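PDB 1V9N: malate dehydrogenase from Pyrococcus horikoshii, which catalyses the NAD-dependent oxidation of (S)-malate to oxaloacetate, working as a homodimer of the LDH2/MDH2 oxidoreductase family. Local coordinates for the interface of chains A and B. Sequence-based numbering; all coordinates share one arbitrary frame. Chains: chain A/B, Malate dehydrogenase.

Contact 1: the interface of chains A and B. Residues chain A 89, 121, 259-261; chain B 287, 290-291.
B:Phe290 turns its ring away from its own carbonyl carbon (chi1 -73°), and A:Leu259 swings CG anti to its backbone N (chi1 -179°); together these rotations bring the A:Leu259 methyl CD1 to the root of the phenyl group, 3.9 Å from B:Phe290 CB. The leucine thus lies against the inner end of the aromatic side chain, and the ring continues past it into chain A. At its far end A:Ile121, on strand 117-123, reaches over the rim from the side of the ring that A:Leu259 also occupies, with its terminal methyl CD1 3.9 Å from B:Phe290 CE1. The two side chains meet at about a right angle, so the isoleucine touches with its end and not its flank. A:Leu89, from strand 87-91, passes the CD1 side of the ring with its CB, and carries its methyl CD2 onward to lie 3.4 Å from the backbone carbonyl oxygen O of B:Phe290. The same methyl is 4.0 Å from CG2 of B:Ile291, with the two side chains crossing obliquely. This aliphatic and aromatic patch belongs to the two-fold homodimer interface and recurs with the chains exchanged. B:Ile291 closes it on the loop that follows helix 242-258 of chain A. Its branched side chain bends round the A:Leu259 carbonyl, with the methyl CG2 3.5 Å from A:Leu259 O and CG1 3.8 Å from that same oxygen.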
loop_
_atom_site.group_PDB
_atom_site.type_symbol
_atom_site.label_atom_id
_atom_site.label_comp_id
_atom_site.label_asym_id
_atom_site.label_seq_id
_atom_site.Cartn_x
_atom_site.Cartn_y
_atom_site.Cartn_z
ATOM N N LEU A 89 -16.119 12.852 -5.981
ATOM C CA LEU A 89 -16.246 12.738 -4.537
ATOM C C LEU A 89 -17.732 12.445 -4.344
ATOM O O LEU A 89 -18.587 13.243 -4.719
ATOM C CB LEU A 89 -15.839 14.040 -3.844
ATOM C CG LEU A 89 -16.172 14.161 -2.353
ATOM C CD1 LEU A 89 -15.664 12.946 -1.595
ATOM C CD2 LEU A 89 -15.554 15.441 -1.802
ATOM N N ILE A 121 -13.899 8.642 -4.616
ATOM C CA ILE A 121 -13.825 8.511 -3.175
ATOM C C ILE A 121 -15.215 8.747 -2.604
ATOM O O ILE A 121 -15.954 9.618 -3.070
ATOM C CB ILE A 121 -12.810 9.507 -2.605
ATOM C CG1 ILE A 121 -11.431 9.191 -3.203
ATOM C CG2 ILE A 121 -12.771 9.417 -1.094
ATOM C CD1 ILE A 121 -10.352 10.151 -2.830
ATOM N N LEU A 259 -9.490 12.838 2.991
ATOM C CA LEU A 259 -9.654 13.458 1.676
ATOM C C LEU A 259 -11.102 13.657 1.238
ATOM O O LEU A 259 -11.412 14.601 0.508
ATOM C CB LEU A 259 -8.913 12.629 0.623
ATOM C CG LEU A 259 -8.935 13.128 -0.824
ATOM C CD1 LEU A 259 -8.308 14.526 -0.916
ATOM C CD2 LEU A 259 -8.174 12.132 -1.697
ATOM N N SER A 260 -11.991 12.775 1.678
ATOM C CA SER A 260 -13.395 12.860 1.296
ATOM C C SER A 260 -14.208 13.831 2.142
ATOM O O SER A 260 -15.355 14.134 1.814
ATOM C CB SER A 260 -14.048 11.486 1.406
ATOM O OG SER A 260 -14.159 11.114 2.772
ATOM N N GLY A 261 -13.621 14.317 3.225
ATOM C CA GLY A 261 -14.363 15.198 4.106
ATOM C C GLY A 261 -15.273 14.344 4.976
ATOM O O GLY A 261 -16.237 14.834 5.563
ATOM N N ILE B 287 -5.711 17.992 -3.534
ATOM C CA ILE B 287 -6.687 18.068 -2.457
ATOM C C ILE B 287 -7.812 19.081 -2.688
ATOM O O ILE B 287 -8.977 18.766 -2.473
ATOM C CB ILE B 287 -5.970 18.381 -1.128
ATOM C CG1 ILE B 287 -5.068 17.195 -0.753
ATOM C CG2 ILE B 287 -6.995 18.662 -0.021
ATOM C CD1 ILE B 287 -4.072 17.506 0.355
ATOM N N PHE B 290 -11.087 18.289 -4.207
ATOM C CA PHE B 290 -11.973 17.454 -3.403
ATOM C C PHE B 290 -12.603 18.228 -2.253
ATOM O O PHE B 290 -13.826 18.303 -2.149
ATOM C CB PHE B 290 -11.202 16.247 -2.865
ATOM C CG PHE B 290 -10.898 15.216 -3.908
ATOM C CD1 PHE B 290 -11.695 14.084 -4.038
ATOM C CD2 PHE B 290 -9.828 15.385 -4.778
ATOM C CE1 PHE B 290 -11.428 13.133 -5.016
ATOM C CE2 PHE B 290 -9.554 14.438 -5.766
ATOM C CZ PHE B 290 -10.359 13.309 -5.881
ATOM N N ILE B 291 -11.771 18.787 -1.380
ATOM C CA ILE B 291 -12.264 19.574 -0.253
ATOM C C ILE B 291 -11.302 20.728 -0.015
ATOM O O ILE B 291 -10.175 20.708 -0.505
ATOM C CB ILE B 291 -12.365 18.730 1.045
ATOM C CG1 ILE B 291 -10.976 18.233 1.458
ATOM C CG2 ILE B 291 -13.316 17.550 0.826
ATOM C CD1 ILE B 291 -10.939 17.632 2.851
#

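Contact 2: the interface of chains A and B. Residues chain A 87-88, 121, 259, 281; chain B 144, 285, 290.
The backbone carbonyl oxygen O of A:Leu259 lies 3.8 Å from the methylene CB of B:Phe290, and beyond this contact A:Tyr87 of strand 87-91 covers the ring on the face away from A:Leu259. The tyrosine CE1 stands over the ring centre, 4.2 Å above the plane, and its CD1 comes within 3.5 Å of B:Phe290 CZ. The ring planes are inclined by about 39°, and the side chains run past each other in opposite directions, so the tyrosine leans on the phenylalanine through its CD1 side. Held between A:Tyr87 and the aliphatic groups opposite, the phenyl plane is probably restrained from tilting. An alanine in place of B:Phe290 would probably leave a gap between A:Tyr87 and A:Ile121 in the dimer interface, and the tyrosine without the ring it lies on. Of the two methyls of A:Leu259, CD1 faces mainly the phenylalanine, and CD2 turns to two isoleucines on strands of chain B. It lies 3.8 Å from CG2 of B:Ile285 and 4.0 Å from CD1 of B:Ile144.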
loop_
_atom_site.group_PDB
_atom_site.type_symbol
_atom_site.label_atom_id
_atom_site.label_comp_id
_atom_site.label_asym_id
_atom_site.label_seq_id
_atom_site.Cartn_x
_atom_site.Cartn_y
_atom_site.Cartn_z
ATOM N N TYR A 87 -12.167 12.053 -11.866
ATOM C CA TYR A 87 -12.410 11.848 -10.440
ATOM C C TYR A 87 -13.796 12.280 -10.000
ATOM O O TYR A 87 -14.511 12.980 -10.726
ATOM C CB TYR A 87 -11.373 12.611 -9.606
ATOM C CG TYR A 87 -11.719 14.068 -9.380
ATOM C CD1 TYR A 87 -12.530 14.453 -8.311
ATOM C CD2 TYR A 87 -11.279 15.059 -10.263
ATOM C CE1 TYR A 87 -12.900 15.787 -8.129
ATOM C CE2 TYR A 87 -11.643 16.391 -10.088
ATOM C CZ TYR A 87 -12.454 16.747 -9.017
ATOM O OH TYR A 87 -12.807 18.061 -8.826
ATOM N N ALA A 88 -14.166 11.850 -8.800
ATOM C CA ALA A 88 -15.438 12.216 -8.209
ATOM C C ALA A 88 -15.413 11.988 -6.700
ATOM O O ALA A 88 -14.741 11.076 -6.197
ATOM C CB ALA A 88 -16.568 11.420 -8.843
ATOM N N ILE A 121 -13.899 8.642 -4.616
ATOM C CA ILE A 121 -13.825 8.511 -3.175
ATOM C C ILE A 121 -15.215 8.747 -2.604
ATOM O O ILE A 121 -15.954 9.618 -3.070
ATOM C CB ILE A 121 -12.810 9.507 -2.605
ATOM C CG1 ILE A 121 -11.431 9.191 -3.203
ATOM C CG2 ILE A 121 -12.771 9.417 -1.094
ATOM C CD1 ILE A 121 -10.352 10.151 -2.830
ATOM N N LEU A 259 -9.490 12.838 2.991
ATOM C CA LEU A 259 -9.654 13.458 1.676
ATOM C C LEU A 259 -11.102 13.657 1.238
ATOM O O LEU A 259 -11.412 14.601 0.508
ATOM C CB LEU A 259 -8.913 12.629 0.623
ATOM C CG LEU A 259 -8.935 13.128 -0.824
ATOM C CD1 LEU A 259 -8.308 14.526 -0.916
ATOM C CD2 LEU A 259 -8.174 12.132 -1.697
ATOM N N PHE A 281 -12.220 4.314 -0.933
ATOM C CA PHE A 281 -11.336 4.857 -1.964
ATOM C C PHE A 281 -11.368 3.868 -3.129
ATOM O O PHE A 281 -11.199 2.667 -2.928
ATOM C CB PHE A 281 -9.899 4.971 -1.438
ATOM C CG PHE A 281 -8.898 5.409 -2.480
ATOM C CD1 PHE A 281 -8.689 6.758 -2.745
ATOM C CD2 PHE A 281 -8.177 4.465 -3.209
ATOM C CE1 PHE A 281 -7.776 7.167 -3.718
ATOM C CE2 PHE A 281 -7.259 4.859 -4.186
ATOM C CZ PHE A 281 -7.059 6.217 -4.440
ATOM N N ILE B 144 -1.580 15.623 -2.222
ATOM C CA ILE B 144 -1.172 14.315 -1.722
ATOM C C ILE B 144 -0.247 13.707 -2.773
ATOM O O ILE B 144 -0.560 13.690 -3.968
ATOM C CB ILE B 144 -2.371 13.367 -1.523
ATOM C CG1 ILE B 144 -3.285 13.908 -0.418
ATOM C CG2 ILE B 144 -1.859 11.943 -1.195
ATOM C CD1 ILE B 144 -4.539 13.095 -0.198
ATOM N N ILE B 285 -2.728 13.830 -5.983
ATOM C CA ILE B 285 -4.135 14.143 -5.858
ATOM C C ILE B 285 -4.197 15.589 -5.397
ATOM O O ILE B 285 -3.662 15.930 -4.342
ATOM C CB ILE B 285 -4.833 13.240 -4.817
ATOM C CG1 ILE B 285 -4.804 11.777 -5.281
ATOM C CG2 ILE B 285 -6.277 13.693 -4.623
ATOM C CD1 ILE B 285 -5.447 10.802 -4.288
ATOM N N PHE B 290 -11.087 18.289 -4.207
ATOM C CA PHE B 290 -11.973 17.454 -3.403
ATOM C C PHE B 290 -12.603 18.228 -2.253
ATOM O O PHE B 290 -13.826 18.303 -2.149
ATOM C CB PHE B 290 -11.202 16.247 -2.865
ATOM C CG PHE B 290 -10.898 15.216 -3.908
ATOM C CD1 PHE B 290 -11.695 14.084 -4.038
ATOM C CD2 PHE B 290 -9.828 15.385 -4.778
ATOM C CE1 PHE B 290 -11.428 13.133 -5.016
ATOM C CE2 PHE B 290 -9.554 14.438 -5.766
ATOM C CZ PHE B 290 -10.359 13.309 -5.881
#

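Contact 3: the interface of chains A and B. Residues chain A 250, 253-254, 258; chain B 172, 181, 300, 303.
A:Ile254 sets the terminal methyl of its long branch over the face of the B:Phe181 ring, in a CH-pi contact with CD1 3.7 Å from the ring centroid. An extended branch (chi2 173°) projects this methyl from helix 242-258, and it sits off-centre, above the CD2 and CE2 side of the ring. A:Leu250, one helical turn earlier, approaches the same ring on a slant from the same side, but reaches it beside CE1, with its CD1 3.7 Å from B:Phe181 CE1. The phenyl group is therefore touched by two residues one turn apart on the same face of the helix. Helix 293-308 of chain B supplies the other wall. B:Ile300 turns its CD1 towards the tip of A:Ile254, 3.9 Å from CD1, while its CB is 4.0 Å from the methyl CG2 of A:Ile258, whose side chain runs at about a right angle to it. The selenomethionine B:Met303 extends until its last torsion, where it bends (chi3 84°) and brings CE across A:Ile254, 4.0 Å from CG1, again nearly perpendicular. Its selenium atom SE is 4.2 Å from A:Ile258 CD1. A:Ile254 is thus wedged between an aromatic face on one strand and aliphatic groups on a helix of the partner. The site fits helix 242-258 into a hydrophobic groove of the other subunit and helps to hold the homodimer together.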
loop_
_atom_site.group_PDB
_atom_site.type_symbol
_atom_site.label_atom_id
_atom_site.label_comp_id
_atom_site.label_asym_id
_atom_site.label_seq_id
_atom_site.Cartn_x
_atom_site.Cartn_y
_atom_site.Cartn_z
ATOM N N LEU A 250 -2.925 4.304 8.061
ATOM C CA LEU A 250 -3.148 5.746 7.970
ATOM C C LEU A 250 -3.321 6.190 6.519
ATOM O O LEU A 250 -4.118 7.077 6.219
ATOM C CB LEU A 250 -1.984 6.507 8.605
ATOM C CG LEU A 250 -1.777 6.319 10.109
ATOM C CD1 LEU A 250 -0.759 7.348 10.600
ATOM C CD2 LEU A 250 -3.106 6.491 10.853
ATOM N N ASP A 253 -6.873 5.743 5.659
ATOM C CA ASP A 253 -7.740 6.756 6.266
ATOM C C ASP A 253 -7.549 8.136 5.638
ATOM O O ASP A 253 -8.491 8.919 5.536
ATOM C CB ASP A 253 -7.485 6.852 7.775
ATOM C CG ASP A 253 -8.588 6.205 8.599
ATOM O OD1 ASP A 253 -9.783 6.439 8.304
ATOM O OD2 ASP A 253 -8.262 5.479 9.555
ATOM N N ILE A 254 -6.326 8.439 5.229
ATOM C CA ILE A 254 -6.045 9.725 4.613
ATOM C C ILE A 254 -6.707 9.788 3.233
ATOM O O ILE A 254 -7.332 10.788 2.884
ATOM C CB ILE A 254 -4.517 9.945 4.485
ATOM C CG1 ILE A 254 -3.908 10.122 5.879
ATOM C CG2 ILE A 254 -4.224 11.166 3.614
ATOM C CD1 ILE A 254 -2.383 10.171 5.894
ATOM N N ILE A 258 -10.117 11.290 5.391
ATOM C CA ILE A 258 -9.700 12.689 5.416
ATOM C C ILE A 258 -9.955 13.420 4.091
ATOM O O ILE A 258 -10.569 14.493 4.071
ATOM C CB ILE A 258 -8.199 12.827 5.770
ATOM C CG1 ILE A 258 -7.889 12.078 7.072
ATOM C CG2 ILE A 258 -7.844 14.302 5.942
ATOM C CD1 ILE A 258 -8.681 12.584 8.278
ATOM N N LEU B 172 3.916 8.007 0.789
ATOM C CA LEU B 172 2.769 8.893 0.701
ATOM C C LEU B 172 3.028 10.090 1.596
ATOM O O LEU B 172 3.366 9.946 2.776
ATOM C CB LEU B 172 1.468 8.201 1.136
ATOM C CG LEU B 172 0.211 9.081 0.965
ATOM C CD1 LEU B 172 -1.004 8.194 0.771
ATOM C CD2 LEU B 172 0.025 10.002 2.171
ATOM N N PHE B 181 2.867 14.961 6.524
ATOM C CA PHE B 181 2.795 13.595 6.996
ATOM C C PHE B 181 3.650 12.899 5.938
ATOM O O PHE B 181 3.540 13.221 4.755
ATOM C CB PHE B 181 1.360 13.078 6.911
ATOM C CG PHE B 181 1.248 11.592 7.005
ATOM C CD1 PHE B 181 1.162 10.964 8.244
ATOM C CD2 PHE B 181 1.256 10.810 5.850
ATOM C CE1 PHE B 181 1.083 9.570 8.332
ATOM C CE2 PHE B 181 1.182 9.424 5.923
ATOM C CZ PHE B 181 1.094 8.799 7.166
ATOM N N ILE B 300 -6.590 16.437 9.266
ATOM C CA ILE B 300 -5.501 15.470 9.376
ATOM C C ILE B 300 -4.626 15.748 10.596
ATOM O O ILE B 300 -4.175 14.816 11.262
ATOM C CB ILE B 300 -4.621 15.428 8.098
ATOM C CG1 ILE B 300 -3.770 14.157 8.115
ATOM C CG2 ILE B 300 -3.735 16.669 8.009
ATOM C CD1 ILE B 300 -2.964 13.915 6.838
HETATM N N MSE B 303 -6.288 14.467 13.598
HETATM C CA MSE B 303 -6.166 13.013 13.667
HETATM C C MSE B 303 -4.791 12.658 14.230
HETATM O O MSE B 303 -4.670 11.806 15.106
HETATM C CB MSE B 303 -6.319 12.391 12.276
HETATM C CG MSE B 303 -6.004 10.902 12.226
HETATM SE SE MSE B 303 -6.110 10.128 10.437
HETATM C CE MSE B 303 -4.333 10.574 9.796
#

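Contact 1 and contact 2 are two sides of one cluster: the centres of their C-alpha atoms are about 5 Å apart, and they share A:Ile121, A:Leu259 and B:Phe290. Contact 3 is centred about 12 Å from contact 1 and 13 Å from contact 2. Helix 242-258 of chain A connects them, carrying the chain A residues of contact 3 and ending just before A:Leu259. In chain B, helix 293-308, which carries B:Ile300 and B:Met303, starts soon after B:Ile291. The three patches are apolar parts of one two-fold interface, repeated with the chains exchanged, which would help to fix the relative placement of the subunits.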